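Local coordinates for protein AA9 family lytic polysaccharide monooxygenase D (Myceliophthora thermophila, PDB 5UFV) that uses a copper centre to depolymerise crystalline and amorphous polysaccharides such as cellulose, oxidising (1-4)-glycosidic bonds to give C1-oxidised products, at residues M84-G89 against T182-A187. Residues are numbered along the deposited sequence; the frame is centred on the assembly and turned at random.
Sequences MYKCPG and TAEPAA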
ATOM      1  N   MET A  84      -3.792  -3.576   5.836  1.00 27.90           N
ATOM      2  CA  MET A  84      -4.621  -4.749   5.886  1.00 28.36           C
ATOM      3  C   MET A  84      -5.988  -4.371   6.413  1.00 28.24           C
ATOM      4  O   MET A  84      -6.186  -3.298   6.959  1.00 27.92           O
ATOM      5  CB  MET A  84      -3.986  -5.829   6.776  1.00 29.94           C
ATOM      6  CG  MET A  84      -2.822  -6.524   6.116  1.00 31.01           C
ATOM      7  SD  MET A  84      -2.110  -7.930   7.017  1.00 36.31           S
ATOM      8  CE  MET A  84      -3.239  -9.262   6.593  1.00 33.98           C
ATOM      9  N   TYR A  85      -6.929  -5.285   6.253  1.00 28.94           N
ATOM     10  CA  TYR A  85      -8.315  -5.011   6.551  1.00 30.08           C
ATOM     11  C   TYR A  85      -8.975  -6.338   6.815  1.00 32.15           C
ATOM     12  O   TYR A  85      -8.921  -7.239   5.978  1.00 30.52           O
ATOM     13  CB  TYR A  85      -8.973  -4.300   5.360  1.00 28.48           C
ATOM     14  CG  TYR A  85     -10.437  -4.025   5.521  1.00 28.25           C
ATOM     15  CD1 TYR A  85     -11.379  -5.046   5.424  1.00 28.96           C
ATOM     16  CD2 TYR A  85     -10.885  -2.749   5.740  1.00 28.60           C
ATOM     17  CE1 TYR A  85     -12.730  -4.801   5.578  1.00 29.36           C
ATOM     18  CE2 TYR A  85     -12.232  -2.484   5.878  1.00 30.02           C
ATOM     19  CZ  TYR A  85     -13.158  -3.515   5.799  1.00 30.13           C
ATOM     20  OH  TYR A  85     -14.497  -3.222   5.941  1.00 29.15           O
ATOM     21  N   LYS A  86      -9.599  -6.436   7.979  1.00 35.86           N
ATOM     22  CA  LYS A  86     -10.273  -7.644   8.396  1.00 40.74           C
ATOM     23  C   LYS A  86     -11.674  -7.730   7.802  1.00 40.35           C
ATOM     24  O   LYS A  86     -12.570  -7.013   8.230  1.00 44.34           O
ATOM     25  CB  LYS A  86     -10.356  -7.670   9.919  1.00 44.86           C
ATOM     26  CG  LYS A  86     -11.105  -8.863  10.495  1.00 48.99           C
ATOM     27  CD  LYS A  86     -10.218 -10.069  10.643  1.00 51.89           C
ATOM     28  CE  LYS A  86     -11.022 -11.346  10.857  1.00 55.05           C
ATOM     29  NZ  LYS A  86     -11.724 -11.345  12.156  1.00 57.83           N
ATOM     30  N   CYS A  87     -11.866  -8.626   6.843  1.00 39.38           N
ATOM     31  CA  CYS A  87     -13.186  -8.855   6.289  1.00 41.38           C
ATOM     32  C   CYS A  87     -14.127  -9.429   7.369  1.00 40.74           C
ATOM     33  O   CYS A  87     -13.780 -10.384   8.047  1.00 40.27           O
ATOM     34  CB  CYS A  87     -13.126  -9.799   5.063  1.00 42.89           C
ATOM     35  SG  CYS A  87     -12.331  -9.094   3.595  1.00 46.03           S
ATOM     36  N   PRO A  88     -15.328  -8.848   7.515  1.00 40.01           N
ATOM     37  CA  PRO A  88     -16.303  -9.360   8.484  1.00 40.12           C
ATOM     38  C   PRO A  88     -16.636 -10.819   8.267  1.00 39.88           C
ATOM     39  O   PRO A  88     -16.806 -11.553   9.240  1.00 40.35           O
ATOM     40  CB  PRO A  88     -17.562  -8.509   8.231  1.00 41.00           C
ATOM     41  CG  PRO A  88     -17.114  -7.320   7.453  1.00 40.20           C
ATOM     42  CD  PRO A  88     -15.850  -7.703   6.734  1.00 38.98           C
ATOM     43  N   GLY A  89     -16.761 -11.240   7.004  1.00 39.63           N
ATOM     44  CA  GLY A  89     -16.991 -12.653   6.698  1.00 39.05           C
ATOM     45  C   GLY A  89     -16.329 -13.127   5.433  1.00 38.50           C
ATOM     46  O   GLY A  89     -15.097 -13.177   5.321  1.00 38.18           O
ATOM     47  N   THR A 182      -5.019 -13.711  18.430  1.00 62.34           N
ATOM     48  CA  THR A 182      -6.143 -12.955  18.964  1.00 67.13           C
ATOM     49  C   THR A 182      -5.968 -11.446  18.827  1.00 65.99           C
ATOM     50  O   THR A 182      -6.909 -10.698  19.059  1.00 68.56           O
ATOM     51  CB  THR A 182      -6.340 -13.257  20.474  1.00 74.36           C
ATOM     52  OG1 THR A 182      -5.174 -12.833  21.211  1.00 75.49           O
ATOM     53  CG2 THR A 182      -6.635 -14.775  20.729  1.00 73.98           C
ATOM     54  N   ALA A 183      -4.770 -10.994  18.475  1.00 63.44           N
ATOM     55  CA  ALA A 183      -4.510  -9.579  18.374  1.00 63.33           C
ATOM     56  C   ALA A 183      -5.376  -8.964  17.262  1.00 63.23           C
ATOM     57  O   ALA A 183      -5.487  -9.500  16.147  1.00 59.11           O
ATOM     58  CB  ALA A 183      -3.029  -9.322  18.129  1.00 62.45           C
ATOM     59  N   GLU A 184      -6.033  -7.867  17.633  1.00 64.84           N
ATOM     60  CA  GLU A 184      -6.768  -7.023  16.727  1.00 63.70           C
ATOM     61  C   GLU A 184      -6.375  -5.583  17.028  1.00 58.23           C
ATOM     62  O   GLU A 184      -6.254  -5.189  18.182  1.00 56.84           O
ATOM     63  CB  GLU A 184      -8.278  -7.246  16.865  1.00 71.46           C
ATOM     64  CG  GLU A 184      -8.779  -8.434  16.031  1.00 79.75           C
ATOM     65  CD  GLU A 184     -10.188  -8.255  15.457  1.00 85.88           C
ATOM     66  OE1 GLU A 184     -11.004  -7.496  16.044  1.00 89.79           O
ATOM     67  OE2 GLU A 184     -10.483  -8.886  14.412  1.00 84.10           O
ATOM     68  N   PRO A 185      -6.103  -4.802  15.981  1.00 53.81           N
ATOM     69  CA  PRO A 185      -5.726  -3.428  16.262  1.00 52.56           C
ATOM     70  C   PRO A 185      -6.875  -2.618  16.844  1.00 50.49           C
ATOM     71  O   PRO A 185      -8.013  -2.762  16.423  1.00 49.68           O
ATOM     72  CB  PRO A 185      -5.295  -2.881  14.890  1.00 50.76           C
ATOM     73  CG  PRO A 185      -5.753  -3.876  13.879  1.00 49.80           C
ATOM     74  CD  PRO A 185      -5.862  -5.184  14.577  1.00 50.74           C
ATOM     75  N   ALA A 186      -6.552  -1.775  17.808  1.00 51.72           N
ATOM     76  CA  ALA A 186      -7.507  -0.850  18.395  1.00 52.94           C
ATOM     77  C   ALA A 186      -7.977   0.155  17.362  1.00 53.30           C
ATOM     78  O   ALA A 186      -7.358   0.311  16.311  1.00 54.71           O
ATOM     79  CB  ALA A 186      -6.880  -0.126  19.583  1.00 53.47           C
ATOM     80  N   ALA A 187      -9.069   0.845  17.677  1.00 55.86           N
ATOM     81  CA  ALA A 187      -9.678   1.816  16.765  1.00 55.34           C
ATOM     82  C   ALA A 187      -8.703   2.935  16.361  1.00 54.64           C
ATOM     83  O   ALA A 187      -8.817   3.482  15.265  1.00 56.86           O
ATOM     84  CB  ALA A 187     -10.955   2.398  17.382  1.00 57.01           C
TER
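Lys86 and Glu184 meet at the surface of the AA9 beta-sandwich, a worked example of how one charge pair can link a sheet strand to a loop far along the chain. Strand 80-86 lies between strands 149-159 and 101-107, and the partner loop follows strand 167-177. At Met84 the strand is still buried, its side chain packed on Phe102, Ile104, Tyr151 and Leu146. Tyr85 is buried too, its ring meeting Trp101 and its OH hydrogen-bonded to Ser97 O. Lys86, by contrast, leans toward the loop and is the one residue of 84-89 that touches it, although its CA stays 9.1 Å from the CA of Glu184. Its CG lies anti to the backbone N (chi1 177°), and bends at chi2 and chi4 then bring the ammonium group to the carboxylate. Beyond it, Cys87 is tied to Cys94 by a disulfide, and the chain turns away through Pro88 to Gly89. The loop contributes the carboxylate of Glu184, whose chain meets that of Lys86 at about a right angle. Only 59 Å² is buried in total, and the copper site is remote, so this is a small peripheral link. Glu184 OE2 also lies 4.0 Å from CG and CD of Lys86, alongside the aliphatic part of the chain. The salt bridge itself is single-pronged and rather long: Lys86 NZ stands 3.6 Å from Glu184 OE2 but 5.5 Å from Glu184 OE1.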